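Local coordinates for mobilization protein A (Pseudomonas aeruginosa, PDB 2NS6) that nicks one DNA strand at the plasmid origin of transfer, the relaxase step that starts conjugative mobilization, at residues K21-Q26 and R52-W57; V38-S43 and L90-A95; A77-L82 and D174-A179; L122-R127 and E157-K162. All coordinates share one frame; numbering follows the deposited sequence.

Contact 1: residues K21-Q26 and R52-W57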
loop_
_atom_site.group_PDB
_atom_site.type_symbol
_atom_site.label_atom_id
_atom_site.label_comp_id
_atom_site.label_asym_id
_atom_site.label_seq_id
_atom_site.Cartn_x
_atom_site.Cartn_y
_atom_site.Cartn_z
ATOM N N LYS A 21 -6.912 9.756 0.100
ATOM C CA LYS A 21 -7.033 8.354 -0.294
ATOM C C LYS A 21 -6.933 7.410 0.909
ATOM O O LYS A 21 -7.727 6.473 1.038
ATOM C CB LYS A 21 -5.964 8.007 -1.336
ATOM C CG LYS A 21 -5.861 6.522 -1.664
ATOM C CD LYS A 21 -7.111 5.996 -2.350
ATOM C CE LYS A 21 -7.195 6.517 -3.776
ATOM N NZ LYS A 21 -8.335 5.923 -4.527
ATOM N N ALA A 22 -5.967 7.651 1.794
ATOM C CA ALA A 22 -5.807 6.807 2.981
ATOM C C ALA A 22 -7.049 6.873 3.875
ATOM O O ALA A 22 -7.544 5.844 4.347
ATOM C CB ALA A 22 -4.565 7.233 3.772
ATOM N N ASP A 23 -7.561 8.079 4.104
ATOM C CA ASP A 23 -8.745 8.229 4.944
ATOM C C ASP A 23 -9.972 7.562 4.344
ATOM O O ASP A 23 -10.780 6.973 5.064
ATOM C CB ASP A 23 -9.026 9.708 5.208
ATOM C CG ASP A 23 -8.212 10.252 6.372
ATOM O OD1 ASP A 23 -7.183 9.634 6.712
ATOM O OD2 ASP A 23 -8.599 11.295 6.940
ATOM N N TYR A 24 -10.107 7.643 3.027
ATOM C CA TYR A 24 -11.244 7.037 2.359
ATOM C C TYR A 24 -11.222 5.508 2.451
ATOM O O TYR A 24 -12.170 4.906 2.970
ATOM C CB TYR A 24 -11.290 7.481 0.898
ATOM C CG TYR A 24 -12.516 6.998 0.153
ATOM C CD1 TYR A 24 -13.792 7.425 0.515
ATOM C CD2 TYR A 24 -12.395 6.114 -0.915
ATOM C CE1 TYR A 24 -14.922 6.982 -0.177
ATOM C CE2 TYR A 24 -13.511 5.666 -1.610
ATOM C CZ TYR A 24 -14.770 6.105 -1.237
ATOM O OH TYR A 24 -15.867 5.669 -1.934
ATOM N N ILE A 25 -10.150 4.871 1.976
ATOM C CA ILE A 25 -10.096 3.407 2.026
ATOM C C ILE A 25 -10.129 2.835 3.445
ATOM O O ILE A 25 -10.623 1.730 3.657
ATOM C CB ILE A 25 -8.867 2.830 1.270
ATOM C CG1 ILE A 25 -7.562 3.233 1.955
ATOM C CG2 ILE A 25 -8.888 3.300 -0.170
ATOM C CD1 ILE A 25 -6.352 2.458 1.434
ATOM N N GLN A 26 -9.615 3.574 4.421
ATOM C CA GLN A 26 -9.654 3.078 5.798
ATOM C C GLN A 26 -10.902 3.589 6.525
ATOM O O GLN A 26 -11.163 3.203 7.661
ATOM C CB GLN A 26 -8.429 3.535 6.593
ATOM C CG GLN A 26 -7.090 2.931 6.182
ATOM C CD GLN A 26 -5.963 3.427 7.075
ATOM O OE1 GLN A 26 -5.539 4.582 6.982
ATOM N NE2 GLN A 26 -5.489 2.562 7.959
ATOM N N ARG A 52 1.045 7.887 13.385
ATOM C CA ARG A 52 -0.158 7.292 12.779
ATOM C C ARG A 52 0.109 7.202 11.291
ATOM O O ARG A 52 0.725 8.099 10.722
ATOM C CB ARG A 52 -1.392 8.186 12.923
ATOM C CG ARG A 52 -2.028 8.223 14.262
ATOM C CD ARG A 52 -3.245 9.112 14.163
ATOM N NE ARG A 52 -4.310 8.510 13.361
ATOM C CZ ARG A 52 -5.446 8.044 13.869
ATOM N NH1 ARG A 52 -5.659 8.111 15.179
ATOM N NH2 ARG A 52 -6.370 7.523 13.073
ATOM N N PRO A 53 -0.384 6.143 10.636
ATOM C CA PRO A 53 -0.175 5.976 9.194
ATOM C C PRO A 53 -0.477 7.263 8.414
ATOM O O PRO A 53 0.281 7.656 7.524
ATOM C CB PRO A 53 -1.123 4.835 8.844
ATOM C CG PRO A 53 -1.118 4.005 10.113
ATOM C CD PRO A 53 -1.212 5.055 11.188
ATOM N N ALA A 54 -1.579 7.921 8.765
ATOM C CA ALA A 54 -1.975 9.163 8.112
ATOM C C ALA A 54 -0.862 10.203 8.165
ATOM O O ALA A 54 -0.718 11.019 7.248
ATOM C CB ALA A 54 -3.239 9.723 8.766
ATOM N N ASP A 55 -0.065 10.179 9.228
ATOM C CA ASP A 55 1.023 11.149 9.334
ATOM C C ASP A 55 1.980 11.016 8.148
ATOM O O ASP A 55 2.523 12.009 7.671
ATOM C CB ASP A 55 1.794 10.979 10.656
ATOM C CG ASP A 55 0.900 11.106 11.881
ATOM O OD1 ASP A 55 -0.128 11.815 11.823
ATOM O OD2 ASP A 55 1.237 10.503 12.921
ATOM N N TYR A 56 2.175 9.795 7.657
ATOM C CA TYR A 56 3.076 9.586 6.528
ATOM C C TYR A 56 2.489 10.182 5.247
ATOM O O TYR A 56 3.189 10.836 4.469
ATOM C CB TYR A 56 3.336 8.089 6.321
ATOM C CG TYR A 56 4.375 7.790 5.264
ATOM C CD1 TYR A 56 5.732 7.760 5.583
ATOM C CD2 TYR A 56 4.005 7.570 3.939
ATOM C CE1 TYR A 56 6.695 7.524 4.616
ATOM C CE2 TYR A 56 4.963 7.332 2.955
ATOM C CZ TYR A 56 6.307 7.312 3.302
ATOM O OH TYR A 56 7.268 7.087 2.344
ATOM N N TRP A 57 1.202 9.955 5.025
ATOM C CA TRP A 57 0.553 10.465 3.832
ATOM C C TRP A 57 0.408 11.981 3.865
ATOM O O TRP A 57 0.439 12.637 2.815
ATOM C CB TRP A 57 -0.796 9.773 3.657
ATOM C CG TRP A 57 -0.623 8.281 3.635
ATOM C CD1 TRP A 57 -1.111 7.386 4.537
ATOM C CD2 TRP A 57 0.139 7.526 2.684
ATOM N NE1 TRP A 57 -0.703 6.112 4.209
ATOM C CE2 TRP A 57 0.061 6.171 3.071
ATOM C CE3 TRP A 57 0.872 7.864 1.531
ATOM C CZ2 TRP A 57 0.703 5.146 2.355
ATOM C CZ3 TRP A 57 1.506 6.849 0.820
ATOM C CH2 TRP A 57 1.410 5.501 1.236
#
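D23 carries the polar atom of this contact: its OD1 is held in a salt bridge by R19, one turn earlier on helix 18-26, and the same oxygen lies 4.4 Å from A54 CB, so a carboxylate already paired within its own helix rests lightly against a methyl group of helix 53-63. The closer meeting is apolar. A22 CB points at the five-membered end of the W57 indole and stops 3.5 Å from W57 CD1, coming in obliquely to the ring. W57 CG sits beside its own backbone N (chi1 -55°), which swings the indole back toward helix 18-26. The ring nitrogen NE1 is tied to T107 on strand 106-113, fixing the rotation of the indole, while M123 of strand 117-124 packs against it as well. With A22 and A54 as the residues of closest backbone approach, 6.8 Å between their CA atoms, two small side chains let the helices come near each other. At the start of the second helix, D55 OD2 takes the backbone N of R52 at 2.7 Å, from above the carboxylate plane. Helix 18-26 also carries Y24, the probable nucleophile, and the backbone O of I25 is hydrogen-bonded to NE2 of H111, a manganese ligand. The cross-helix contact is thus apolar, methyl on indole, while the polar atoms beside it are satisfied elsewhere, D23 by R19 and W57 NE1 by T107.

Contact 2: residues V38-S43 and L90-A95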
loop_
_atom_site.group_PDB
_atom_site.type_symbol
_atom_site.label_atom_id
_atom_site.label_comp_id
_atom_site.label_asym_id
_atom_site.label_seq_id
_atom_site.Cartn_x
_atom_site.Cartn_y
_atom_site.Cartn_z
ATOM N N VAL A 38 -15.397 -1.185 5.696
ATOM C CA VAL A 38 -14.039 -1.654 6.008
ATOM C C VAL A 38 -13.993 -2.838 6.969
ATOM O O VAL A 38 -14.417 -2.737 8.118
ATOM C CB VAL A 38 -13.165 -0.533 6.613
ATOM C CG1 VAL A 38 -11.721 -1.040 6.785
ATOM C CG2 VAL A 38 -13.183 0.677 5.715
ATOM N N LEU A 39 -13.459 -3.952 6.481
ATOM C CA LEU A 39 -13.347 -5.194 7.245
ATOM C C LEU A 39 -11.980 -5.356 7.910
ATOM O O LEU A 39 -11.840 -6.095 8.890
ATOM C CB LEU A 39 -13.590 -6.381 6.311
ATOM C CG LEU A 39 -15.005 -6.970 6.128
ATOM C CD1 LEU A 39 -16.078 -5.909 6.160
ATOM C CD2 LEU A 39 -15.030 -7.733 4.810
ATOM N N HIS A 40 -10.979 -4.664 7.370
ATOM C CA HIS A 40 -9.620 -4.737 7.887
ATOM C C HIS A 40 -8.744 -3.638 7.318
ATOM O O HIS A 40 -8.912 -3.234 6.171
ATOM C CB HIS A 40 -8.989 -6.076 7.523
ATOM C CG HIS A 40 -7.559 -6.206 7.954
ATOM N ND1 HIS A 40 -7.181 -6.216 9.279
ATOM C CD2 HIS A 40 -6.418 -6.347 7.237
ATOM C CE1 HIS A 40 -5.870 -6.362 9.359
ATOM N NE2 HIS A 40 -5.383 -6.446 8.133
ATOM N N ALA A 41 -7.799 -3.169 8.124
ATOM C CA ALA A 41 -6.868 -2.136 7.693
ATOM C C ALA A 41 -5.540 -2.358 8.405
ATOM O O ALA A 41 -5.517 -2.812 9.541
ATOM C CB ALA A 41 -7.418 -0.757 8.022
ATOM N N GLU A 42 -4.440 -2.063 7.717
ATOM C CA GLU A 42 -3.101 -2.196 8.285
ATOM C C GLU A 42 -2.087 -1.450 7.419
ATOM O O GLU A 42 -2.280 -1.285 6.213
ATOM C CB GLU A 42 -2.671 -3.674 8.387
ATOM C CG GLU A 42 -2.457 -4.367 7.039
ATOM C CD GLU A 42 -1.718 -5.705 7.162
ATOM O OE1 GLU A 42 -0.477 -5.733 6.993
ATOM O OE2 GLU A 42 -2.378 -6.727 7.432
ATOM N N SER A 43 -1.013 -0.987 8.048
ATOM C CA SER A 43 0.062 -0.299 7.340
ATOM C C SER A 43 1.332 -0.953 7.858
ATOM O O SER A 43 1.285 -1.713 8.825
ATOM C CB SER A 43 0.077 1.205 7.660
ATOM O OG SER A 43 -1.110 1.839 7.216
ATOM N N LEU A 90 -4.009 -13.450 3.784
ATOM C CA LEU A 90 -3.645 -13.391 2.364
ATOM C C LEU A 90 -3.256 -11.984 1.892
ATOM O O LEU A 90 -2.226 -11.812 1.234
ATOM C CB LEU A 90 -4.799 -13.920 1.498
ATOM C CG LEU A 90 -4.653 -13.777 -0.019
ATOM C CD1 LEU A 90 -3.414 -14.515 -0.501
ATOM C CD2 LEU A 90 -5.895 -14.325 -0.710
ATOM N N ALA A 91 -4.079 -10.992 2.228
ATOM C CA ALA A 91 -3.825 -9.604 1.844
ATOM C C ALA A 91 -2.512 -9.097 2.438
ATOM O O ALA A 91 -1.698 -8.487 1.736
ATOM C CB ALA A 91 -4.984 -8.705 2.302
ATOM N N SER A 92 -2.317 -9.355 3.731
ATOM C CA SER A 92 -1.097 -8.941 4.424
ATOM C C SER A 92 0.079 -9.607 3.737
ATOM O O SER A 92 1.091 -8.970 3.428
ATOM C CB SER A 92 -1.116 -9.392 5.884
ATOM O OG SER A 92 -2.281 -8.946 6.548
ATOM N N GLU A 93 -0.069 -10.905 3.508
ATOM C CA GLU A 93 0.967 -11.692 2.863
ATOM C C GLU A 93 1.348 -11.093 1.516
ATOM O O GLU A 93 2.534 -10.933 1.217
ATOM C CB GLU A 93 0.485 -13.133 2.676
ATOM C CG GLU A 93 1.547 -14.095 2.163
ATOM C CD GLU A 93 0.946 -15.405 1.670
ATOM O OE1 GLU A 93 0.157 -15.361 0.701
ATOM O OE2 GLU A 93 1.257 -16.463 2.244
ATOM N N PHE A 94 0.354 -10.748 0.701
ATOM C CA PHE A 94 0.660 -10.191 -0.608
ATOM C C PHE A 94 1.276 -8.781 -0.494
ATOM O O PHE A 94 2.142 -8.418 -1.284
ATOM C CB PHE A 94 -0.597 -10.187 -1.492
ATOM C CG PHE A 94 -0.341 -9.797 -2.930
ATOM C CD1 PHE A 94 0.537 -10.528 -3.736
ATOM C CD2 PHE A 94 -0.980 -8.695 -3.477
ATOM C CE1 PHE A 94 0.762 -10.158 -5.067
ATOM C CE2 PHE A 94 -0.762 -8.319 -4.804
ATOM C CZ PHE A 94 0.112 -9.050 -5.598
ATOM N N ALA A 95 0.851 -7.997 0.495
ATOM C CA ALA A 95 1.418 -6.662 0.673
ATOM C C ALA A 95 2.920 -6.774 0.951
ATOM O O ALA A 95 3.732 -6.014 0.412
ATOM C CB ALA A 95 0.726 -5.940 1.822
#
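E42 and S92 make the tight part of this contact, where a strand carboxylate meets a helix hydroxyl. E42 OE2 and S92 OG are modelled 2.4 Å apart, a hydrogen bond so short that its exact length is doubtful; K88 O, one turn earlier on helix 84-99, is also within reach of the serine proton, and the geometry does not settle which acceptor takes it. E42 OE2 also receives a well-formed bond from H40 NE2, at 3.1 Å and nearly straight at 178°, with the oxygen in the imidazole plane and its anti lone pair in use. OE2 is held firmly by H40 and, less certainly, by S92, while OE1 is hydrogen-bonded to the hydroxyl of Y106. E42 CG lies between the backbone N and the carbonyl carbon (chi1 67°), from where the extended chain carries the carboxylate across to the helix. Beyond this knot the contact thins out. H40 NE2 is 4.3 Å from S92 OG, and A91 and A95 make no contact with the strand although their CB atoms point its way. The CA atoms of E42 and S92 stand 8.0 Å apart, a gap bridged by their side chains. All three touching residues are partly exposed, which makes this a surface contact. It is a His-carboxylate pair on the outermost strand 38-44, facing a helix packed on the five-stranded antiparallel sheet of this relaxase domain.

Contact 3: residues A77-L82 and D174-A179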
loop_
_atom_site.group_PDB
_atom_site.type_symbol
_atom_site.label_atom_id
_atom_site.label_comp_id
_atom_site.label_asym_id
_atom_site.label_seq_id
_atom_site.Cartn_x
_atom_site.Cartn_y
_atom_site.Cartn_z
ATOM N N ALA A 77 -9.273 -8.254 -6.215
ATOM C CA ALA A 77 -10.424 -8.940 -5.646
ATOM C C ALA A 77 -9.944 -10.071 -4.742
ATOM O O ALA A 77 -8.890 -10.662 -4.986
ATOM C CB ALA A 77 -11.308 -9.501 -6.770
ATOM N N LEU A 78 -10.720 -10.365 -3.704
ATOM C CA LEU A 78 -10.392 -11.432 -2.751
ATOM C C LEU A 78 -11.332 -12.635 -2.938
ATOM O O LEU A 78 -12.514 -12.465 -3.222
ATOM C CB LEU A 78 -10.518 -10.905 -1.315
ATOM C CG LEU A 78 -9.512 -9.837 -0.866
ATOM C CD1 LEU A 78 -9.950 -9.239 0.455
ATOM C CD2 LEU A 78 -8.118 -10.463 -0.742
ATOM N N PRO A 79 -10.814 -13.868 -2.788
ATOM C CA PRO A 79 -11.664 -15.054 -2.951
ATOM C C PRO A 79 -12.805 -15.050 -1.932
ATOM O O PRO A 79 -12.563 -14.925 -0.725
ATOM C CB PRO A 79 -10.693 -16.210 -2.719
ATOM C CG PRO A 79 -9.377 -15.649 -3.170
ATOM C CD PRO A 79 -9.406 -14.257 -2.583
ATOM N N VAL A 80 -14.045 -15.186 -2.407
ATOM C CA VAL A 80 -15.206 -15.183 -1.511
ATOM C C VAL A 80 -15.329 -16.401 -0.608
ATOM O O VAL A 80 -15.959 -16.325 0.446
ATOM C CB VAL A 80 -16.544 -15.062 -2.290
ATOM C CG1 VAL A 80 -16.841 -13.601 -2.608
ATOM C CG2 VAL A 80 -16.479 -15.881 -3.565
ATOM N N GLU A 81 -14.735 -17.518 -1.018
ATOM C CA GLU A 81 -14.801 -18.750 -0.234
ATOM C C GLU A 81 -14.009 -18.637 1.064
ATOM O O GLU A 81 -14.353 -19.251 2.071
ATOM C CB GLU A 81 -14.247 -19.930 -1.042
ATOM C CG GLU A 81 -14.807 -20.082 -2.457
ATOM C CD GLU A 81 -13.799 -19.686 -3.532
ATOM O OE1 GLU A 81 -13.407 -18.497 -3.585
ATOM O OE2 GLU A 81 -13.389 -20.566 -4.322
ATOM N N LEU A 82 -12.931 -17.858 1.022
ATOM C CA LEU A 82 -12.059 -17.669 2.176
ATOM C C LEU A 82 -12.762 -16.962 3.336
ATOM O O LEU A 82 -13.650 -16.141 3.127
ATOM C CB LEU A 82 -10.810 -16.879 1.744
ATOM C CG LEU A 82 -9.456 -17.595 1.574
ATOM C CD1 LEU A 82 -9.623 -18.976 0.979
ATOM C CD2 LEU A 82 -8.541 -16.733 0.708
ATOM N N ASP A 174 -0.687 -16.742 -7.740
ATOM C CA ASP A 174 0.061 -17.753 -6.998
ATOM C C ASP A 174 -0.277 -17.667 -5.507
ATOM O O ASP A 174 -0.345 -18.684 -4.814
ATOM C CB ASP A 174 1.565 -17.533 -7.238
ATOM C CG ASP A 174 2.459 -18.423 -6.370
ATOM O OD1 ASP A 174 2.337 -19.667 -6.437
ATOM O OD2 ASP A 174 3.303 -17.864 -5.629
ATOM N N HIS A 175 -0.506 -16.449 -5.023
ATOM C CA HIS A 175 -0.838 -16.230 -3.619
ATOM C C HIS A 175 -2.272 -16.647 -3.310
ATOM O O HIS A 175 -2.509 -17.434 -2.394
ATOM C CB HIS A 175 -0.614 -14.754 -3.255
ATOM C CG HIS A 175 0.809 -14.429 -2.923
ATOM N ND1 HIS A 175 1.286 -14.421 -1.630
ATOM C CD2 HIS A 175 1.874 -14.174 -3.720
ATOM C CE1 HIS A 175 2.585 -14.174 -1.642
ATOM N NE2 HIS A 175 2.965 -14.021 -2.898
ATOM N N ALA A 176 -3.229 -16.127 -4.071
ATOM C CA ALA A 176 -4.628 -16.488 -3.854
ATOM C C ALA A 176 -4.802 -18.006 -4.000
ATOM O O ALA A 176 -5.386 -18.647 -3.135
ATOM C CB ALA A 176 -5.527 -15.753 -4.849
ATOM N N ASN A 177 -4.281 -18.573 -5.084
ATOM C CA ASN A 177 -4.391 -20.008 -5.318
ATOM C C ASN A 177 -3.840 -20.808 -4.141
ATOM O O ASN A 177 -4.516 -21.685 -3.599
ATOM C CB ASN A 177 -3.648 -20.388 -6.600
ATOM C CG ASN A 177 -4.331 -19.852 -7.847
ATOM O OD1 ASN A 177 -3.720 -19.735 -8.908
ATOM N ND2 ASN A 177 -5.612 -19.527 -7.719
ATOM N N ARG A 178 -2.611 -20.499 -3.743
ATOM C CA ARG A 178 -1.988 -21.191 -2.622
ATOM C C ARG A 178 -2.897 -21.140 -1.390
ATOM O O ARG A 178 -3.138 -22.161 -0.748
ATOM C CB ARG A 178 -0.636 -20.544 -2.292
ATOM C CG ARG A 178 0.130 -21.252 -1.191
ATOM C CD ARG A 178 0.882 -20.271 -0.294
ATOM N NE ARG A 178 -0.029 -19.372 0.417
ATOM C CZ ARG A 178 -0.443 -18.193 -0.046
ATOM N NH1 ARG A 178 -1.277 -17.451 0.669
ATOM N NH2 ARG A 178 -0.008 -17.747 -1.214
ATOM N N ALA A 179 -3.404 -19.955 -1.068
ATOM C CA ALA A 179 -4.273 -19.777 0.095
ATOM C C ALA A 179 -5.545 -20.605 -0.001
ATOM O O ALA A 179 -6.057 -21.102 1.005
ATOM C CB ALA A 179 -4.639 -18.304 0.249
#
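P79 and L82 pack against A176 and A179, joining the connection between strand 71-77 and helix 84-99 to helix 164-181 of the relaxase fold. The contact across the segments is apolar; no hydrogen bond crosses it. P79 CG meets A176 CB at 4.2 Å, and nearly one turn further along the helix L82 CD2 reaches A179 CB over the same distance. Both pairs are three residues apart in their segments, just under one helical turn, so P79 meets A176 and L82 meets A179. L180 packs on both P79 and L82, and L90 of helix 84-99 on L82, extending the buried patch toward that helix. The CA atoms of P79 and A176 are 7.2 Å apart, as small helix residues allow.

Polar interactions lie to the side of this joint. Within the loop, a weak hydrogen bond from L82 N to P79 O, 3.4 Å long, helps hold the bend. On the helix, H175 and R178 turn to E93 of helix 84-99 and make no contact with the loop. With chi1 at -105°, off a staggered position, and chi2 at 38°, L82 CD1 lies 4.2 Å from A179 O.

Contact 4: residues L122-R127 and E157-K162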
loop_
_atom_site.group_PDB
_atom_site.type_symbol
_atom_site.label_atom_id
_atom_site.label_comp_id
_atom_site.label_asym_id
_atom_site.label_seq_id
_atom_site.Cartn_x
_atom_site.Cartn_y
_atom_site.Cartn_z
ATOM N N LEU A 122 -4.612 -1.128 -1.790
ATOM C CA LEU A 122 -3.283 -1.067 -1.200
ATOM C C LEU A 122 -2.460 0.053 -1.814
ATOM O O LEU A 122 -2.223 0.073 -3.021
ATOM C CB LEU A 122 -2.586 -2.426 -1.380
ATOM C CG LEU A 122 -1.165 -2.753 -0.900
ATOM C CD1 LEU A 122 -0.235 -2.610 -2.066
ATOM C CD2 LEU A 122 -0.735 -1.902 0.275
ATOM N N MET A 123 -2.055 1.011 -0.989
ATOM C CA MET A 123 -1.240 2.100 -1.496
ATOM C C MET A 123 0.181 1.914 -1.011
ATOM O O MET A 123 0.434 1.674 0.174
ATOM C CB MET A 123 -1.820 3.468 -1.096
ATOM C CG MET A 123 -2.389 3.571 0.293
ATOM S SD MET A 123 -3.544 5.002 0.509
ATOM C CE MET A 123 -2.403 6.425 0.424
ATOM N N ILE A 124 1.103 1.990 -1.962
ATOM C CA ILE A 124 2.524 1.799 -1.710
ATOM C C ILE A 124 3.330 3.043 -1.998
ATOM O O ILE A 124 3.236 3.620 -3.084
ATOM C CB ILE A 124 3.079 0.694 -2.604
ATOM C CG1 ILE A 124 2.170 -0.531 -2.528
ATOM C CG2 ILE A 124 4.502 0.357 -2.195
ATOM C CD1 ILE A 124 2.650 -1.677 -3.381
ATOM N N SER A 125 4.124 3.457 -1.015
ATOM C CA SER A 125 4.989 4.623 -1.157
ATOM C C SER A 125 6.297 4.106 -1.741
ATOM O O SER A 125 6.891 3.164 -1.210
ATOM C CB SER A 125 5.253 5.251 0.211
ATOM O OG SER A 125 6.304 6.198 0.134
ATOM N N GLU A 126 6.747 4.720 -2.828
ATOM C CA GLU A 126 7.978 4.293 -3.476
ATOM C C GLU A 126 9.230 4.904 -2.866
ATOM O O GLU A 126 10.073 5.459 -3.573
ATOM C CB GLU A 126 7.908 4.597 -4.973
ATOM C CG GLU A 126 6.950 3.684 -5.719
ATOM C CD GLU A 126 6.535 4.263 -7.053
ATOM O OE1 GLU A 126 6.675 3.567 -8.077
ATOM O OE2 GLU A 126 6.067 5.418 -7.067
ATOM N N ARG A 127 9.334 4.784 -1.546
ATOM C CA ARG A 127 10.470 5.282 -0.779
ATOM C C ARG A 127 10.991 4.107 0.025
ATOM O O ARG A 127 10.228 3.409 0.686
ATOM C CB ARG A 127 10.034 6.398 0.178
ATOM C CG ARG A 127 9.572 7.668 -0.524
ATOM C CD ARG A 127 10.769 8.519 -0.950
ATOM N NE ARG A 127 10.380 9.665 -1.767
ATOM C CZ ARG A 127 11.180 10.688 -2.038
ATOM N NH1 ARG A 127 12.412 10.708 -1.549
ATOM N NH2 ARG A 127 10.758 11.682 -2.805
ATOM N N GLU A 157 12.736 2.032 -8.035
ATOM C CA GLU A 157 12.261 1.965 -9.408
ATOM C C GLU A 157 11.570 0.630 -9.670
ATOM O O GLU A 157 11.076 0.393 -10.769
ATOM C CB GLU A 157 13.434 2.101 -10.384
ATOM C CG GLU A 157 14.371 3.274 -10.110
ATOM C CD GLU A 157 13.663 4.601 -10.110
ATOM O OE1 GLU A 157 12.977 4.913 -11.105
ATOM O OE2 GLU A 157 13.793 5.342 -9.112
ATOM N N ALA A 158 11.528 -0.229 -8.658
ATOM C CA ALA A 158 10.938 -1.558 -8.793
ATOM C C ALA A 158 9.496 -1.636 -9.287
ATOM O O ALA A 158 9.085 -2.657 -9.844
ATOM C CB ALA A 158 11.067 -2.314 -7.466
ATOM N N LEU A 159 8.719 -0.579 -9.082
ATOM C CA LEU A 159 7.322 -0.580 -9.516
ATOM C C LEU A 159 7.071 0.065 -10.883
ATOM O O LEU A 159 5.921 0.159 -11.310
ATOM C CB LEU A 159 6.454 0.124 -8.472
ATOM C CG LEU A 159 6.045 -0.634 -7.200
ATOM C CD1 LEU A 159 7.189 -1.463 -6.649
ATOM C CD2 LEU A 159 5.546 0.372 -6.188
ATOM N N LYS A 160 8.128 0.498 -11.567
ATOM C CA LYS A 160 7.979 1.150 -12.869
ATOM C C LYS A 160 8.089 0.249 -14.112
ATOM O O LYS A 160 7.494 0.549 -15.138
ATOM C CB LYS A 160 8.989 2.306 -13.008
ATOM C CG LYS A 160 8.769 3.500 -12.059
ATOM C CD LYS A 160 9.780 4.626 -12.310
ATOM C CE LYS A 160 9.671 5.736 -11.265
ATOM N NZ LYS A 160 10.726 6.809 -11.406
ATOM N N PRO A 161 8.862 -0.849 -14.045
ATOM C CA PRO A 161 8.978 -1.715 -15.226
ATOM C C PRO A 161 7.627 -2.059 -15.855
ATOM O O PRO A 161 6.608 -2.130 -15.167
ATOM C CB PRO A 161 9.693 -2.945 -14.682
ATOM C CG PRO A 161 10.589 -2.361 -13.633
ATOM C CD PRO A 161 9.664 -1.381 -12.931
ATOM N N LYS A 162 7.636 -2.262 -17.169
ATOM C CA LYS A 162 6.441 -2.597 -17.931
ATOM C C LYS A 162 5.910 -3.975 -17.568
ATOM O O LYS A 162 4.697 -4.196 -17.526
ATOM C CB LYS A 162 6.749 -2.542 -19.420
HETATM O O HOH W 1 8.926 2.222 -8.317
#
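An inverse gamma turn centred on E126, just past the end of strand 117-124, meets a type I beta turn that runs from E157 to K160, and L159 of that second turn packs against both I124 and E126. L159 CD2 touches both partners, lying 3.6 Å from E126 CG and 4.1 Å from I124 CG2. Nearer the backbone, E126 OE1 comes over L159 CB at 3.5 Å. E126 has its CG beside the backbone N (chi1 -72°) and runs out extended, so the aliphatic part of the chain passes obliquely across the leucine before it reaches the carboxylate. Strand 117-124 is the central strand of the five-stranded antiparallel sheet, and it also carries the manganese ligands H119 and H121; the contact joins the end of this strand to the long loop that leads into helix 164-181. The buried carboxylate is shared out. A water gives a hydrogen to E126 OE1 at 2.6 Å and takes one from L159 N at 2.9 Å, bridging the two turns, while OE2 is salt-bridged to R69. Within the beta turn, K160 N is bonded to E157 O at 3.1 Å. K160 NZ stays 6.2 Å from E126 OE1 and pairs instead with E157 OE1, 3.0 Å away on the syn side of that carboxylate.

Overall arrangement
The four contacts lie around one five-stranded antiparallel sheet. Contact 1 and contact 2 have centres 14 Å apart and alternate along the chain, strand 38-44 following helix 18-26 and preceding helix 53-63. Contact 2 likewise interlocks with contact 3, 13 Å away, where E93 OE1 lies 2.5 Å from R178 NH1 in a salt bridge between helices 84-99 and 164-181. Contact 4 is nested within the loop closed by contact 3 and meets contact 1 through Y56 and S125, 18 Å between centres. Contacts 1 and 3, 26 Å apart, do not touch, nor do contacts 2 and 4, though both reach the sheet. Residues distant in sequence are thereby drawn around the strands that bear the metal-binding histidines.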